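Local coordinates for paenibacillus xanthan lyase (Paenibacillus, PDB 6F2P), which cleaves the polysaccharide xanthan, probably by the beta-elimination mechanism of family 8 polysaccharide lyases, at residues A[487-491]-A[492-496]. Sequence-based numbering, arbitrary orientation.
With CA (calcium ion), chain B.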
loop_
_atom_site.group_PDB
_atom_site.type_symbol
_atom_site.label_atom_id
_atom_site.label_comp_id
_atom_site.label_asym_id
_atom_site.label_seq_id
_atom_site.Cartn_x
_atom_site.Cartn_y
_atom_site.Cartn_z
ATOM N N PHE A 487 3.533 -15.295 -1.462
ATOM C CA PHE A 487 2.863 -15.838 -0.284
ATOM C C PHE A 487 3.928 -16.207 0.717
ATOM O O PHE A 487 4.681 -17.157 0.522
ATOM C CB PHE A 487 2.006 -17.051 -0.654
ATOM C CG PHE A 487 0.990 -16.759 -1.727
ATOM C CD1 PHE A 487 1.368 -16.706 -3.062
ATOM C CD2 PHE A 487 -0.341 -16.523 -1.397
ATOM C CE1 PHE A 487 0.442 -16.423 -4.050
ATOM C CE2 PHE A 487 -1.280 -16.242 -2.381
ATOM C CZ PHE A 487 -0.888 -16.195 -3.712
ATOM N N MET A 488 3.997 -15.433 1.787
ATOM C CA MET A 488 5.145 -15.475 2.671
ATOM C C MET A 488 4.755 -16.022 4.035
ATOM O O MET A 488 4.032 -15.365 4.777
ATOM C CB MET A 488 5.725 -14.065 2.773
ATOM C CG MET A 488 6.261 -13.564 1.434
ATOM S SD MET A 488 6.113 -11.795 1.116
ATOM C CE MET A 488 4.396 -11.645 0.639
ATOM N N PHE A 489 5.221 -17.228 4.356
ATOM C CA PHE A 489 4.783 -17.919 5.572
ATOM C C PHE A 489 5.882 -18.020 6.619
ATOM O O PHE A 489 6.642 -17.073 6.807
ATOM C CB PHE A 489 4.199 -19.295 5.239
ATOM C CG PHE A 489 3.012 -19.238 4.307
ATOM C CD1 PHE A 489 1.822 -18.647 4.711
ATOM C CD2 PHE A 489 3.089 -19.762 3.028
ATOM C CE1 PHE A 489 0.720 -18.591 3.856
ATOM C CE2 PHE A 489 2.002 -19.710 2.167
ATOM C CZ PHE A 489 0.813 -19.126 2.582
ATOM N N ASP A 490 5.969 -19.149 7.316
ATOM C CA ASP A 490 6.955 -19.243 8.395
ATOM C C ASP A 490 8.379 -19.526 7.907
ATOM O O ASP A 490 9.335 -19.001 8.465
ATOM C CB ASP A 490 6.530 -20.247 9.479
ATOM C CG ASP A 490 6.217 -21.610 8.918
ATOM O OD1 ASP A 490 5.876 -21.678 7.727
ATOM O OD2 ASP A 490 6.305 -22.612 9.660
ATOM N N ASP A 491 8.524 -20.349 6.874
ATOM C CA ASP A 491 9.851 -20.722 6.393
ATOM C C ASP A 491 9.854 -20.960 4.891
ATOM O O ASP A 491 10.771 -21.571 4.364
ATOM C CB ASP A 491 10.380 -21.962 7.127
ATOM C CG ASP A 491 9.462 -23.175 6.987
ATOM O OD1 ASP A 491 8.383 -23.061 6.366
ATOM O OD2 ASP A 491 9.806 -24.239 7.541
ATOM N N GLU A 492 8.820 -20.487 4.207
ATOM C CA GLU A 492 8.783 -20.583 2.756
ATOM C C GLU A 492 8.155 -19.343 2.156
ATOM O O GLU A 492 7.371 -18.655 2.812
ATOM C CB GLU A 492 8.000 -21.817 2.293
ATOM C CG GLU A 492 6.529 -21.817 2.666
ATOM C CD GLU A 492 6.264 -22.508 3.996
ATOM O OE1 GLU A 492 6.262 -21.807 5.027
ATOM O OE2 GLU A 492 6.062 -23.748 4.016
ATOM N N ILE A 493 8.520 -19.065 0.909
ATOM C CA ILE A 493 7.830 -18.067 0.105
ATOM C C ILE A 493 7.307 -18.722 -1.162
ATOM O O ILE A 493 8.066 -19.338 -1.907
ATOM C CB ILE A 493 8.752 -16.911 -0.301
ATOM C CG1 ILE A 493 9.257 -16.175 0.938
ATOM C CG2 ILE A 493 8.015 -15.956 -1.221
ATOM C CD1 ILE A 493 10.736 -16.309 1.147
ATOM N N VAL A 494 6.010 -18.613 -1.405
ATOM C CA VAL A 494 5.466 -19.144 -2.642
ATOM C C VAL A 494 5.277 -17.997 -3.621
ATOM O O VAL A 494 4.708 -16.958 -3.268
ATOM C CB VAL A 494 4.127 -19.873 -2.425
ATOM C CG1 VAL A 494 3.597 -20.419 -3.746
ATOM C CG2 VAL A 494 4.287 -20.994 -1.398
ATOM N N ALA A 495 5.768 -18.183 -4.842
ATOM C CA ALA A 495 5.619 -17.189 -5.898
ATOM C C ALA A 495 4.777 -17.766 -7.032
ATOM O O ALA A 495 5.082 -18.843 -7.552
ATOM C CB ALA A 495 6.988 -16.749 -6.415
ATOM N N LEU A 496 3.717 -17.051 -7.400
ATOM C CA LEU A 496 2.829 -17.496 -8.462
ATOM C C LEU A 496 2.689 -16.439 -9.537
ATOM O O LEU A 496 2.656 -15.240 -9.251
ATOM C CB LEU A 496 1.437 -17.793 -7.915
ATOM C CG LEU A 496 1.262 -18.867 -6.845
ATOM C CD1 LEU A 496 -0.222 -19.101 -6.628
ATOM C CD2 LEU A 496 1.970 -20.155 -7.237
HETATM CA CA CA B . 6.114 -23.838 6.513
HETATM O O HOH W 1 8.186 -16.269 4.363
#
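The ring of Phe-487 meets Val-494 O at its edge and in plane, CD1 lying 3.4 Å from that oxygen, while Leu-496 CD1 reaches Phe-487 CE1 at 3.8 Å from an oblique position, the two side chains crossing at about a right angle. With CG beside the backbone N (chi1 -56°), the Phe-487 ring is carried alongside the neighbouring strand. At the rim of the Phe-489 ring lie Glu-492 CG and, more loosely, Val-494 CG2; one face has Phe-487 C above it, offset toward the rim. The Phe-489 ring and the Glu-492 carboxylate are nearly perpendicular, their planes 82° apart. An alanine in place of Phe-487 would probably leave Leu-496 CD1 without its aromatic neighbour and open a gap beside Val-649.

Within the super-sandwich domain of this family 8 lyase, residues 487-496 form the tip of an antiparallel beta-hairpin joining strands 481-488 and 493-501. Phe-487 and Val-494 are a hydrogen-bonded pair of this hairpin: Phe-487 N to Val-494 O is 2.7 Å, and Val-494 N returns the bond to Phe-487 O. Beyond them, Phe-489 N donates to Glu-492 O with an N-H...O angle of 171°, and one water donates to both Phe-489 O and Glu-492 O.

The turn binds calcium through three consecutive acidic residues. Glu-492 is bidentate, OE1 and OE2 each 2.5 Å from the calcium, a bend at chi2 turning its carboxylate back over the turn so that both oxygens face the ion; Asp-490 OD1 and Asp-491 OD1 supply one oxygen each, and Gln-636 and Glu-651 complete the site. The cation probably offsets the repulsion among the gathered carboxylate oxygens, which all bind it. Asp-491 N donates to Glu-492 OE1 from above the carboxylate plane, and Tyr-631 OH hydrogen-bonds Glu-492 OE2.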